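Local coordinates for flavohemoglobin (Malassezia yamatoensis, PDB 6O0A), which probably detoxifies nitric oxide by oxidising it to nitrate, using a heme and an FAD that passes on electrons from NAD(P)H, at residues A[222-230]-A[291-299]; A[166-177]-A[189-200]. All blocks are in the same frame, centred on the assembly; numbering follows the deposited sequence. Where two conformers were deposited one is given.

Contact 1: A[222-230]-A[291-299]; sequences RQFTLLPSE and TPVLAFVEK. With FAD (flavin-adenine dinucleotide), chain B.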
loop_
_atom_site.group_PDB
_atom_site.type_symbol
_atom_site.label_atom_id
_atom_site.label_comp_id
_atom_site.label_asym_id
_atom_site.label_seq_id
_atom_site.Cartn_x
_atom_site.Cartn_y
_atom_site.Cartn_z
ATOM N N ARG A 222 -3.900 -10.502 -0.603
ATOM C CA ARG A 222 -2.657 -9.743 -0.478
ATOM C C ARG A 222 -2.543 -8.841 -1.700
ATOM O O ARG A 222 -3.071 -9.165 -2.766
ATOM C CB ARG A 222 -1.427 -10.655 -0.395
ATOM C CG ARG A 222 -1.425 -11.669 0.767
ATOM C CD ARG A 222 -1.361 -10.960 2.112
ATOM N NE ARG A 222 -1.103 -11.872 3.239
ATOM C CZ ARG A 222 -2.019 -12.304 4.104
ATOM N NH1 ARG A 222 -3.291 -11.932 3.995
ATOM N NH2 ARG A 222 -1.659 -13.105 5.096
ATOM N N GLN A 223 -1.829 -7.723 -1.549
ATOM C CA GLN A 223 -1.637 -6.762 -2.638
ATOM C C GLN A 223 -0.311 -6.974 -3.354
ATOM O O GLN A 223 0.713 -7.245 -2.718
ATOM C CB GLN A 223 -1.699 -5.321 -2.128
ATOM C CG GLN A 223 -3.072 -4.929 -1.580
ATOM C CD GLN A 223 -3.323 -5.493 -0.197
ATOM O OE1 GLN A 223 -2.492 -5.346 0.700
ATOM N NE2 GLN A 223 -4.494 -6.120 -0.005
ATOM N N PHE A 224 -0.337 -6.836 -4.682
ATOM C CA PHE A 224 0.889 -6.862 -5.478
ATOM C C PHE A 224 0.823 -5.814 -6.577
ATOM O O PHE A 224 -0.221 -5.599 -7.188
ATOM C CB PHE A 224 1.145 -8.253 -6.070
ATOM C CG PHE A 224 1.268 -9.316 -5.021
ATOM C CD1 PHE A 224 2.442 -9.477 -4.309
ATOM C CD2 PHE A 224 0.183 -10.121 -4.709
ATOM C CE1 PHE A 224 2.543 -10.438 -3.315
ATOM C CE2 PHE A 224 0.274 -11.083 -3.723
ATOM C CZ PHE A 224 1.458 -11.245 -3.023
ATOM N N THR A 225 1.958 -5.169 -6.822
ATOM C CA THR A 225 2.064 -4.139 -7.846
ATOM C C THR A 225 1.951 -4.729 -9.249
ATOM O O THR A 225 2.582 -5.741 -9.572
ATOM C CB THR A 225 3.409 -3.427 -7.681
ATOM O OG1 THR A 225 3.478 -2.875 -6.362
ATOM C CG2 THR A 225 3.553 -2.298 -8.713
ATOM N N LEU A 226 1.149 -4.081 -10.092
ATOM C CA LEU A 226 0.999 -4.517 -11.473
ATOM C C LEU A 226 2.266 -4.255 -12.277
ATOM O O LEU A 226 2.894 -3.198 -12.158
ATOM C CB LEU A 226 -0.178 -3.802 -12.124
ATOM C CG LEU A 226 -1.506 -4.302 -11.559
ATOM C CD1 LEU A 226 -2.656 -3.473 -12.146
ATOM C CD2 LEU A 226 -1.667 -5.788 -11.896
ATOM N N LEU A 227 2.622 -5.217 -13.113
ATOM C CA LEU A 227 3.803 -5.168 -13.968
ATOM C C LEU A 227 3.432 -5.094 -15.449
ATOM O O LEU A 227 2.313 -5.449 -15.851
ATOM C CB LEU A 227 4.678 -6.408 -13.724
ATOM C CG LEU A 227 5.292 -6.524 -12.330
ATOM C CD1 LEU A 227 5.971 -7.862 -12.185
ATOM C CD2 LEU A 227 6.273 -5.369 -12.082
ATOM N N PRO A 228 4.362 -4.655 -16.300
ATOM C CA PRO A 228 4.055 -4.531 -17.733
ATOM C C PRO A 228 3.522 -5.825 -18.338
ATOM O O PRO A 228 4.085 -6.907 -18.149
ATOM C CB PRO A 228 5.404 -4.137 -18.347
ATOM C CG PRO A 228 6.113 -3.442 -17.253
ATOM C CD PRO A 228 5.690 -4.102 -15.968
ATOM N N SER A 229 2.420 -5.708 -19.073
ATOM C CA SER A 229 1.754 -6.870 -19.651
ATOM C C SER A 229 0.813 -6.386 -20.746
ATOM O O SER A 229 0.672 -5.183 -20.986
ATOM C CB SER A 229 0.988 -7.645 -18.576
ATOM O OG SER A 229 -0.154 -6.897 -18.205
ATOM N N GLU A 230 0.169 -7.338 -21.418
ATOM C CA GLU A 230 -0.919 -6.984 -22.317
ATOM C C GLU A 230 -2.061 -6.386 -21.504
ATOM O O GLU A 230 -2.168 -6.608 -20.298
ATOM C CB GLU A 230 -1.413 -8.213 -23.070
ATOM C CG GLU A 230 -0.344 -8.911 -23.859
ATOM C CD GLU A 230 -0.430 -8.581 -25.326
ATOM O OE1 GLU A 230 -1.214 -9.242 -26.037
ATOM O OE2 GLU A 230 0.270 -7.646 -25.761
ATOM N N THR A 291 9.230 -3.559 -8.227
ATOM C CA THR A 291 8.068 -3.755 -9.092
ATOM C C THR A 291 7.389 -2.444 -9.502
ATOM O O THR A 291 7.130 -2.271 -10.706
ATOM C CB THR A 291 7.094 -4.767 -8.466
ATOM O OG1 THR A 291 6.697 -4.367 -7.149
ATOM C CG2 THR A 291 7.738 -6.167 -8.396
ATOM N N PRO A 292 7.107 -1.476 -8.614
ATOM C CA PRO A 292 6.612 -0.180 -9.132
ATOM C C PRO A 292 7.621 0.544 -10.015
ATOM O O PRO A 292 7.227 1.227 -10.969
ATOM C CB PRO A 292 6.293 0.624 -7.858
ATOM C CG PRO A 292 7.049 -0.044 -6.769
ATOM C CD PRO A 292 7.134 -1.495 -7.135
ATOM N N VAL A 293 8.914 0.404 -9.728
ATOM C CA VAL A 293 9.937 1.054 -10.548
ATOM C C VAL A 293 9.849 0.568 -11.994
ATOM O O VAL A 293 9.855 1.362 -12.945
ATOM C CB VAL A 293 11.328 0.813 -9.936
ATOM C CG1 VAL A 293 12.435 1.309 -10.870
ATOM C CG2 VAL A 293 11.443 1.511 -8.568
ATOM N N LEU A 294 9.758 -0.747 -12.185
ATOM C CA LEU A 294 9.609 -1.287 -13.535
ATOM C C LEU A 294 8.317 -0.806 -14.203
ATOM O O LEU A 294 8.312 -0.454 -15.390
ATOM C CB LEU A 294 9.659 -2.812 -13.478
ATOM C CG LEU A 294 9.450 -3.506 -14.819
ATOM C CD1 LEU A 294 10.515 -3.070 -15.836
ATOM C CD2 LEU A 294 9.444 -5.027 -14.641
ATOM N N ALA A 295 7.209 -0.765 -13.458
ATOM C CA ALA A 295 5.982 -0.199 -14.019
ATOM C C ALA A 295 6.184 1.248 -14.472
ATOM O O ALA A 295 5.754 1.631 -15.568
ATOM C CB ALA A 295 4.843 -0.294 -12.992
ATOM N N PHE A 296 6.852 2.062 -13.647
ATOM C CA PHE A 296 7.075 3.466 -13.999
ATOM C C PHE A 296 7.967 3.587 -15.222
ATOM O O PHE A 296 7.701 4.392 -16.124
ATOM C CB PHE A 296 7.734 4.215 -12.837
ATOM C CG PHE A 296 6.864 4.379 -11.626
ATOM C CD1 PHE A 296 5.477 4.423 -11.733
ATOM C CD2 PHE A 296 7.441 4.502 -10.373
ATOM C CE1 PHE A 296 4.687 4.586 -10.606
ATOM C CE2 PHE A 296 6.652 4.659 -9.240
ATOM C CZ PHE A 296 5.275 4.704 -9.362
ATOM N N VAL A 297 9.038 2.799 -15.258
ATOM C CA VAL A 297 10.003 2.917 -16.342
ATOM C C VAL A 297 9.385 2.482 -17.659
ATOM O O VAL A 297 9.584 3.127 -18.689
ATOM C CB VAL A 297 11.275 2.123 -16.007
ATOM C CG1 VAL A 297 12.203 2.102 -17.216
ATOM C CG2 VAL A 297 11.982 2.774 -14.834
ATOM N N GLU A 298 8.607 1.395 -17.647
ATOM C CA GLU A 298 7.944 0.955 -18.868
ATOM C C GLU A 298 6.979 2.013 -19.390
ATOM O O GLU A 298 6.892 2.241 -20.603
ATOM C CB GLU A 298 7.203 -0.363 -18.626
ATOM C CG GLU A 298 6.734 -1.047 -19.924
ATOM C CD GLU A 298 5.347 -0.618 -20.384
ATOM O OE1 GLU A 298 4.514 -0.226 -19.542
ATOM O OE2 GLU A 298 5.085 -0.679 -21.603
ATOM N N LYS A 299 6.236 2.666 -18.491
ATOM C CA LYS A 299 5.297 3.693 -18.931
ATOM C C LYS A 299 6.036 4.912 -19.477
ATOM O O LYS A 299 5.696 5.436 -20.546
ATOM C CB LYS A 299 4.370 4.088 -17.777
ATOM C CG LYS A 299 3.289 5.093 -18.173
ATOM C CD LYS A 299 2.391 4.529 -19.260
ATOM C CE LYS A 299 1.373 5.562 -19.732
ATOM N NZ LYS A 299 0.588 6.140 -18.601
HETATM P PA FAD B . 1.896 -12.332 5.840
HETATM O O1A FAD B . 1.143 -13.561 6.191
HETATM O O2A FAD B . 1.057 -11.120 5.542
HETATM O O5B FAD B . 2.924 -11.979 7.010
HETATM C C5B FAD B . 3.624 -10.721 6.997
HETATM C C4B FAD B . 4.442 -10.688 8.263
HETATM O O4B FAD B . 3.556 -10.814 9.399
HETATM C C3B FAD B . 5.428 -11.832 8.421
HETATM O O3B FAD B . 6.665 -11.575 7.761
HETATM C C2B FAD B . 5.614 -11.882 9.941
HETATM O O2B FAD B . 6.567 -10.923 10.388
HETATM C C1B FAD B . 4.217 -11.500 10.450
HETATM N N9A FAD B . 3.402 -12.646 10.842
HETATM C C8A FAD B . 2.828 -13.565 10.006
HETATM N N7A FAD B . 2.204 -14.536 10.628
HETATM C C5A FAD B . 2.386 -14.237 11.968
HETATM C C6A FAD B . 2.027 -14.917 13.145
HETATM N N6A FAD B . 1.356 -16.076 13.156
HETATM N N1A FAD B . 2.403 -14.375 14.325
HETATM C C2A FAD B . 3.082 -13.222 14.317
HETATM N N3A FAD B . 3.484 -12.494 13.269
HETATM C C4A FAD B . 3.110 -13.064 12.118
HETATM N N1 FAD B . 4.987 -8.103 -2.356
HETATM C C2 FAD B . 5.668 -8.638 -3.415
HETATM O O2 FAD B . 6.330 -9.679 -3.306
HETATM N N3 FAD B . 5.619 -7.997 -4.651
HETATM C C4 FAD B . 4.919 -6.839 -4.934
HETATM O O4 FAD B . 4.921 -6.367 -6.072
HETATM C C4X FAD B . 4.202 -6.286 -3.810
HETATM N N5 FAD B . 3.515 -5.189 -3.994
HETATM C C5X FAD B . 2.825 -4.660 -2.908
HETATM C C6 FAD B . 2.099 -3.481 -3.081
HETATM C C7 FAD B . 1.381 -2.918 -2.030
HETATM C C7M FAD B . 0.638 -1.622 -2.240
HETATM C C8 FAD B . 1.370 -3.558 -0.778
HETATM C C8M FAD B . 0.576 -3.001 0.373
HETATM C C9 FAD B . 2.103 -4.726 -0.600
HETATM C C9A FAD B . 2.839 -5.276 -1.645
HETATM N N10 FAD B . 3.598 -6.457 -1.487
HETATM C C10 FAD B . 4.294 -6.987 -2.553
HETATM C "C1'" FAD B . 3.586 -7.193 -0.213
HETATM C "C2'" FAD B . 2.467 -8.229 -0.151
HETATM O "O2'" FAD B . 1.203 -7.569 -0.211
HETATM C "C3'" FAD B . 2.543 -9.090 1.113
HETATM O "O3'" FAD B . 2.595 -8.240 2.258
HETATM C "C4'" FAD B . 3.752 -10.026 1.140
HETATM O "O4'" FAD B . 3.783 -10.766 -0.082
HETATM C "C5'" FAD B . 3.743 -10.960 2.333
HETATM O "O5'" FAD B . 2.544 -11.766 2.281
HETATM P P FAD B . 2.513 -13.102 3.154
HETATM O O1P FAD B . 3.486 -14.148 2.738
HETATM O O2P FAD B . 1.094 -13.599 3.119
HETATM O O3P FAD B . 2.882 -12.632 4.631
#

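Contact 2: A[166-177]-A[189-200]; sequences ANNIVRAKFKLV and MVFEPADNTAMT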
loop_
_atom_site.group_PDB
_atom_site.type_symbol
_atom_site.label_atom_id
_atom_site.label_comp_id
_atom_site.label_asym_id
_atom_site.label_seq_id
_atom_site.Cartn_x
_atom_site.Cartn_y
_atom_site.Cartn_z
ATOM N N ALA A 166 -14.510 -0.257 -14.695
ATOM C CA ALA A 166 -15.129 -0.782 -15.905
ATOM C C ALA A 166 -16.139 -1.882 -15.619
ATOM O O ALA A 166 -16.705 -2.445 -16.560
ATOM C CB ALA A 166 -14.042 -1.316 -16.850
ATOM N N ASN A 167 -16.374 -2.203 -14.348
ATOM C CA ASN A 167 -17.266 -3.285 -13.972
ATOM C C ASN A 167 -17.938 -2.900 -12.663
ATOM O O ASN A 167 -17.623 -1.869 -12.064
ATOM C CB ASN A 167 -16.507 -4.600 -13.830
ATOM C CG ASN A 167 -15.393 -4.502 -12.817
ATOM O OD1 ASN A 167 -15.644 -4.226 -11.640
ATOM N ND2 ASN A 167 -14.152 -4.718 -13.260
ATOM N N ASN A 168 -18.872 -3.744 -12.217
ATOM C CA ASN A 168 -19.638 -3.479 -11.007
ATOM C C ASN A 168 -19.367 -4.522 -9.925
ATOM O O ASN A 168 -20.230 -4.788 -9.086
ATOM C CB ASN A 168 -21.132 -3.423 -11.325
ATOM C CG ASN A 168 -21.669 -4.749 -11.815
ATOM O OD1 ASN A 168 -20.910 -5.651 -12.173
ATOM N ND2 ASN A 168 -22.997 -4.884 -11.821
ATOM N N ILE A 169 -18.185 -5.136 -9.938
ATOM C CA ILE A 169 -17.833 -6.145 -8.951
ATOM C C ILE A 169 -16.658 -5.625 -8.133
ATOM O O ILE A 169 -16.105 -4.566 -8.420
ATOM C CB ILE A 169 -17.533 -7.516 -9.595
ATOM C CG1 ILE A 169 -16.556 -7.419 -10.771
ATOM C CG2 ILE A 169 -18.855 -8.126 -10.087
ATOM C CD1 ILE A 169 -15.079 -7.167 -10.418
ATOM N N VAL A 170 -16.287 -6.372 -7.091
ATOM C CA VAL A 170 -15.086 -6.039 -6.331
ATOM C C VAL A 170 -13.937 -7.001 -6.597
ATOM O O VAL A 170 -12.780 -6.633 -6.344
ATOM C CB VAL A 170 -15.355 -5.922 -4.816
ATOM C CG1 VAL A 170 -16.305 -4.745 -4.546
ATOM C CG2 VAL A 170 -15.912 -7.204 -4.248
ATOM N N ARG A 171 -14.208 -8.206 -7.092
ATOM C CA ARG A 171 -13.157 -9.091 -7.570
ATOM C C ARG A 171 -13.762 -10.051 -8.584
ATOM O O ARG A 171 -14.976 -10.296 -8.591
ATOM C CB ARG A 171 -12.481 -9.848 -6.421
ATOM C CG ARG A 171 -13.431 -10.547 -5.470
ATOM C CD ARG A 171 -12.641 -11.083 -4.286
ATOM N NE ARG A 171 -13.475 -11.722 -3.278
ATOM C CZ ARG A 171 -13.944 -11.099 -2.199
ATOM N NH1 ARG A 171 -14.684 -11.759 -1.325
ATOM N NH2 ARG A 171 -13.672 -9.817 -1.999
ATOM N N ALA A 172 -12.901 -10.573 -9.459
ATOM C CA ALA A 172 -13.343 -11.425 -10.556
ATOM C C ALA A 172 -12.340 -12.553 -10.746
ATOM O O ALA A 172 -11.187 -12.458 -10.327
ATOM C CB ALA A 172 -13.514 -10.632 -11.862
ATOM N N LYS A 173 -12.786 -13.622 -11.406
ATOM C CA LYS A 173 -11.973 -14.829 -11.523
ATOM C C LYS A 173 -10.937 -14.682 -12.631
ATOM O O LYS A 173 -11.264 -14.245 -13.740
ATOM C CB LYS A 173 -12.864 -16.042 -11.801
ATOM C CG LYS A 173 -12.239 -17.374 -11.408
ATOM C CD LYS A 173 -12.087 -17.513 -9.895
ATOM C CE LYS A 173 -13.385 -17.924 -9.222
ATOM N NZ LYS A 173 -13.179 -18.202 -7.770
ATOM N N PHE A 174 -9.690 -15.040 -12.321
ATOM C CA PHE A 174 -8.596 -15.051 -13.281
ATOM C C PHE A 174 -7.938 -16.422 -13.309
ATOM O O PHE A 174 -7.959 -17.161 -12.320
ATOM C CB PHE A 174 -7.532 -13.985 -12.946
ATOM C CG PHE A 174 -7.902 -12.599 -13.396
ATOM C CD1 PHE A 174 -8.919 -11.898 -12.762
ATOM C CD2 PHE A 174 -7.235 -11.997 -14.453
ATOM C CE1 PHE A 174 -9.275 -10.619 -13.175
ATOM C CE2 PHE A 174 -7.583 -10.711 -14.879
ATOM C CZ PHE A 174 -8.603 -10.020 -14.230
ATOM N N LYS A 175 -7.338 -16.744 -14.448
ATOM C CA LYS A 175 -6.598 -17.982 -14.626
ATOM C C LYS A 175 -5.106 -17.675 -14.723
ATOM O O LYS A 175 -4.694 -16.713 -15.384
ATOM C CB LYS A 175 -7.086 -18.720 -15.880
ATOM C CG LYS A 175 -6.273 -19.952 -16.267
ATOM C CD LYS A 175 -6.355 -20.194 -17.771
ATOM C CE LYS A 175 -7.036 -21.503 -18.101
ATOM N NZ LYS A 175 -6.989 -21.787 -19.569
ATOM N N LEU A 176 -4.298 -18.488 -14.058
ATOM C CA LEU A 176 -2.847 -18.352 -14.147
ATOM C C LEU A 176 -2.387 -18.951 -15.475
ATOM O O LEU A 176 -2.531 -20.157 -15.705
ATOM C CB LEU A 176 -2.187 -19.032 -12.945
ATOM C CG LEU A 176 -0.655 -19.019 -12.962
ATOM C CD1 LEU A 176 -0.093 -17.570 -12.976
ATOM C CD2 LEU A 176 -0.087 -19.794 -11.767
ATOM N N VAL A 177 -1.852 -18.118 -16.370
ATOM C CA VAL A 177 -1.453 -18.587 -17.695
ATOM C C VAL A 177 0.056 -18.710 -17.861
ATOM O O VAL A 177 0.501 -19.432 -18.770
ATOM C CB VAL A 177 -2.041 -17.702 -18.820
ATOM C CG1 VAL A 177 -3.577 -17.697 -18.759
ATOM C CG2 VAL A 177 -1.480 -16.277 -18.755
ATOM N N MET A 189 4.262 -13.954 -12.334
ATOM C CA MET A 189 3.002 -14.638 -12.635
ATOM C C MET A 189 2.133 -13.778 -13.541
ATOM O O MET A 189 1.948 -12.588 -13.274
ATOM C CB MET A 189 2.260 -14.948 -11.332
ATOM C CG MET A 189 3.149 -15.735 -10.370
ATOM S SD MET A 189 2.310 -16.090 -8.802
ATOM C CE MET A 189 1.103 -17.287 -9.351
ATOM N N VAL A 190 1.586 -14.378 -14.598
ATOM C CA VAL A 190 0.690 -13.678 -15.520
ATOM C C VAL A 190 -0.685 -14.330 -15.466
ATOM O O VAL A 190 -0.803 -15.544 -15.666
ATOM C CB VAL A 190 1.222 -13.695 -16.961
ATOM C CG1 VAL A 190 0.236 -12.966 -17.894
ATOM C CG2 VAL A 190 2.634 -13.064 -17.039
ATOM N N PHE A 191 -1.724 -13.513 -15.235
ATOM C CA PHE A 191 -3.108 -13.961 -15.137
ATOM C C PHE A 191 -3.958 -13.360 -16.255
ATOM O O PHE A 191 -3.727 -12.227 -16.694
ATOM C CB PHE A 191 -3.736 -13.557 -13.790
ATOM C CG PHE A 191 -3.110 -14.210 -12.581
ATOM C CD1 PHE A 191 -1.994 -13.654 -11.969
ATOM C CD2 PHE A 191 -3.661 -15.356 -12.042
ATOM C CE1 PHE A 191 -1.431 -14.246 -10.843
ATOM C CE2 PHE A 191 -3.108 -15.953 -10.918
ATOM C CZ PHE A 191 -1.986 -15.404 -10.325
ATOM N N GLU A 192 -4.972 -14.098 -16.695
ATOM C CA GLU A 192 -5.952 -13.582 -17.639
ATOM C C GLU A 192 -7.351 -13.870 -17.128
ATOM O O GLU A 192 -7.548 -14.797 -16.335
ATOM C CB GLU A 192 -5.759 -14.198 -19.035
ATOM C CG GLU A 192 -4.504 -13.651 -19.712
ATOM C CD GLU A 192 -4.233 -14.291 -21.059
ATOM O OE1 GLU A 192 -5.070 -15.094 -21.512
ATOM O OE2 GLU A 192 -3.179 -13.988 -21.653
ATOM N N PRO A 193 -8.344 -13.079 -17.536
ATOM C CA PRO A 193 -9.704 -13.304 -17.019
ATOM C C PRO A 193 -10.195 -14.709 -17.322
ATOM O O PRO A 193 -9.969 -15.252 -18.410
ATOM C CB PRO A 193 -10.549 -12.252 -17.745
ATOM C CG PRO A 193 -9.601 -11.177 -18.071
ATOM C CD PRO A 193 -8.264 -11.854 -18.346
ATOM N N ALA A 194 -10.883 -15.286 -16.340
ATOM C CA ALA A 194 -11.547 -16.573 -16.471
ATOM C C ALA A 194 -13.055 -16.426 -16.366
ATOM O O ALA A 194 -13.764 -17.432 -16.263
ATOM C CB ALA A 194 -11.037 -17.555 -15.410
ATOM N N ASP A 195 -13.559 -15.197 -16.333
ATOM C CA ASP A 195 -14.975 -14.957 -16.530
ATOM C C ASP A 195 -15.091 -13.755 -17.464
ATOM O O ASP A 195 -14.098 -13.307 -18.044
ATOM C CB ASP A 195 -15.712 -14.843 -15.181
ATOM C CG ASP A 195 -15.253 -13.680 -14.321
ATOM O OD1 ASP A 195 -14.902 -12.619 -14.877
ATOM O OD2 ASP A 195 -15.265 -13.828 -13.069
ATOM N N ASN A 196 -16.299 -13.230 -17.633
ATOM C CA ASN A 196 -16.518 -12.202 -18.643
ATOM C C ASN A 196 -16.500 -10.788 -18.077
ATOM O O ASN A 196 -16.912 -9.856 -18.770
ATOM C CB ASN A 196 -17.821 -12.481 -19.383
ATOM C CG ASN A 196 -17.743 -13.751 -20.203
ATOM O OD1 ASN A 196 -16.651 -14.158 -20.630
ATOM N ND2 ASN A 196 -18.888 -14.389 -20.429
ATOM N N THR A 197 -16.002 -10.602 -16.859
ATOM C CA THR A 197 -15.945 -9.271 -16.259
ATOM C C THR A 197 -14.938 -8.388 -16.992
ATOM O O THR A 197 -13.790 -8.786 -17.192
ATOM C CB THR A 197 -15.559 -9.378 -14.779
ATOM O OG1 THR A 197 -16.619 -10.012 -14.048
ATOM C CG2 THR A 197 -15.300 -8.007 -14.189
ATOM N N ALA A 198 -15.368 -7.188 -17.387
ATOM C CA ALA A 198 -14.465 -6.259 -18.063
ATOM C C ALA A 198 -13.389 -5.763 -17.099
ATOM O O ALA A 198 -13.663 -5.503 -15.925
ATOM C CB ALA A 198 -15.253 -5.076 -18.632
ATOM N N MET A 199 -12.155 -5.624 -17.602
ATOM C CA MET A 199 -11.032 -5.160 -16.798
ATOM C C MET A 199 -10.951 -3.636 -16.814
ATOM O O MET A 199 -11.048 -3.012 -17.878
ATOM C CB MET A 199 -9.712 -5.740 -17.314
ATOM C CG MET A 199 -9.575 -7.246 -17.108
ATOM S SD MET A 199 -8.130 -7.889 -17.972
ATOM C CE MET A 199 -6.818 -6.953 -17.185
ATOM N N THR A 200 -10.770 -3.052 -15.630
ATOM C CA THR A 200 -10.413 -1.640 -15.538
ATOM C C THR A 200 -8.952 -1.472 -15.937
ATOM O O THR A 200 -8.102 -2.230 -15.454
ATOM C CB THR A 200 -10.609 -1.139 -14.107
ATOM O OG1 THR A 200 -11.975 -1.328 -13.726
ATOM C CG2 THR A 200 -10.281 0.340 -14.016
HETATM O O HOH W 1 -12.217 -11.910 -14.905
#

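Contact 1: A[222-230]-A[291-299]
T225 and T291 pack together without a hydrogen bond between their segments, yet both reach the same flavin oxygen. T225 closes the sequence R222-Q223-F224-T225, which corresponds to the RxY(S/T) motif of the ferredoxin reductase family, with F224 in place of the tyrosine. T291 and P292 lie in the first turn of helix 290-302 in the NAD-binding domain. T225 N donates to FAD O4 at 3.3 Å and to FAD N5 at 3.2 Å. T291 OG1 lies 2.9 Å from FAD O4; its single proton may go there or to the carbonyl of I288. With chi1 of 56°, this hydroxyl sits between the backbone N and the carbonyl carbon of T291 and faces the isoalloxazine. T225 CG2 packs on the backbone of P292, 3.6 Å from P292 N. Further along, the L227 side chain crosses that of T291 at a slant; its CD2 touches L294 CD2. P228 CD touches L294 CG, and the ring runs oppositely past E298, P228 CG to E298 CB 3.5 Å. A295 CB presses on L226 O. Back in the strand, F224 CD1 approaches FAD N1, and FAD O2' lies over one face of the F224 ring. FAD O2' donates to Q223 O at 2.6 Å. R222 grips the pyrophosphate with two nitrogens. NE donates to FAD O2P near the guanidinium plane, and NH2 donates to FAD O1A at 3.0 Å with an N-H...O angle of 155°.

Contact 2: A[166-177]-A[189-200]
The F174 ring carries P193 CA over one face, 4.0 Å from the ring centroid. In its plane, A172 O and F191 C lie at the edge. M199 SD also approaches an edge, at 5.4 Å from the centroid, as a Met-aromatic contact. The F191 ring takes L176 CD1 over one face in a second CH-pi contact. These rings belong to the beta hairpin of strands 171-181 and 186-193, part of the antiparallel FAD-binding barrel of the ferredoxin reductase family. F174 pairs with P193 and L176 with F191 as non-hydrogen-bonded pairs; K175 and E192 form the hydrogen-bonded pair between them. L176 and F191 share the buried side of the sheet, where M189 CE also meets L176 CD2. K175 and E192 point to the other side, and E192 OE2 bonds to Q233. V177 N donates to V190 O beyond them.

Past P193 the chain runs on as a loop alongside residues 166-173. A194 N donates to K173 O. D195 has chi1 of 63°, which turns its carboxylate toward strand 171-177. Its OD2 receives K173 N at 3.0 Å from above the carboxylate plane. Its OD1 accepts T197 N in an Asx turn, and a water joins OD1 to K173 O. N167 makes a second Asx turn, OD1 accepting from I169 N. T197 CG2 packs against N167 and meets I169 tip to tip. A166 N donates to T200 OG1 at 2.9 Å; T200 OG1 is also hydrogen-bonded to Q165 OE1. N167 ND2 reaches A198 O at 2.8 Å, nearly along the C=O axis.

How the contacts relate
Contact 2 comes first along the chain and closes at residue 200, before contact 1 opens at residue 222. Their centres are about 17 Å apart and their nearest atoms about 5 Å, without touching. Both reach the same six-stranded antiparallel sheet. Contact 2 joins neighbouring strands 171-181 and 186-193. Contact 1 leaves from strand 219-225, an outermost strand in the sheet order. Strand 234-239 lies beside both: M189 and F224 each touch I238, and L226 and M199 each touch R234. Contact 2 lies inside the flavin-binding domain, while contact 1 joins that domain to helix 290-302 of the NAD-binding domain at the flavin.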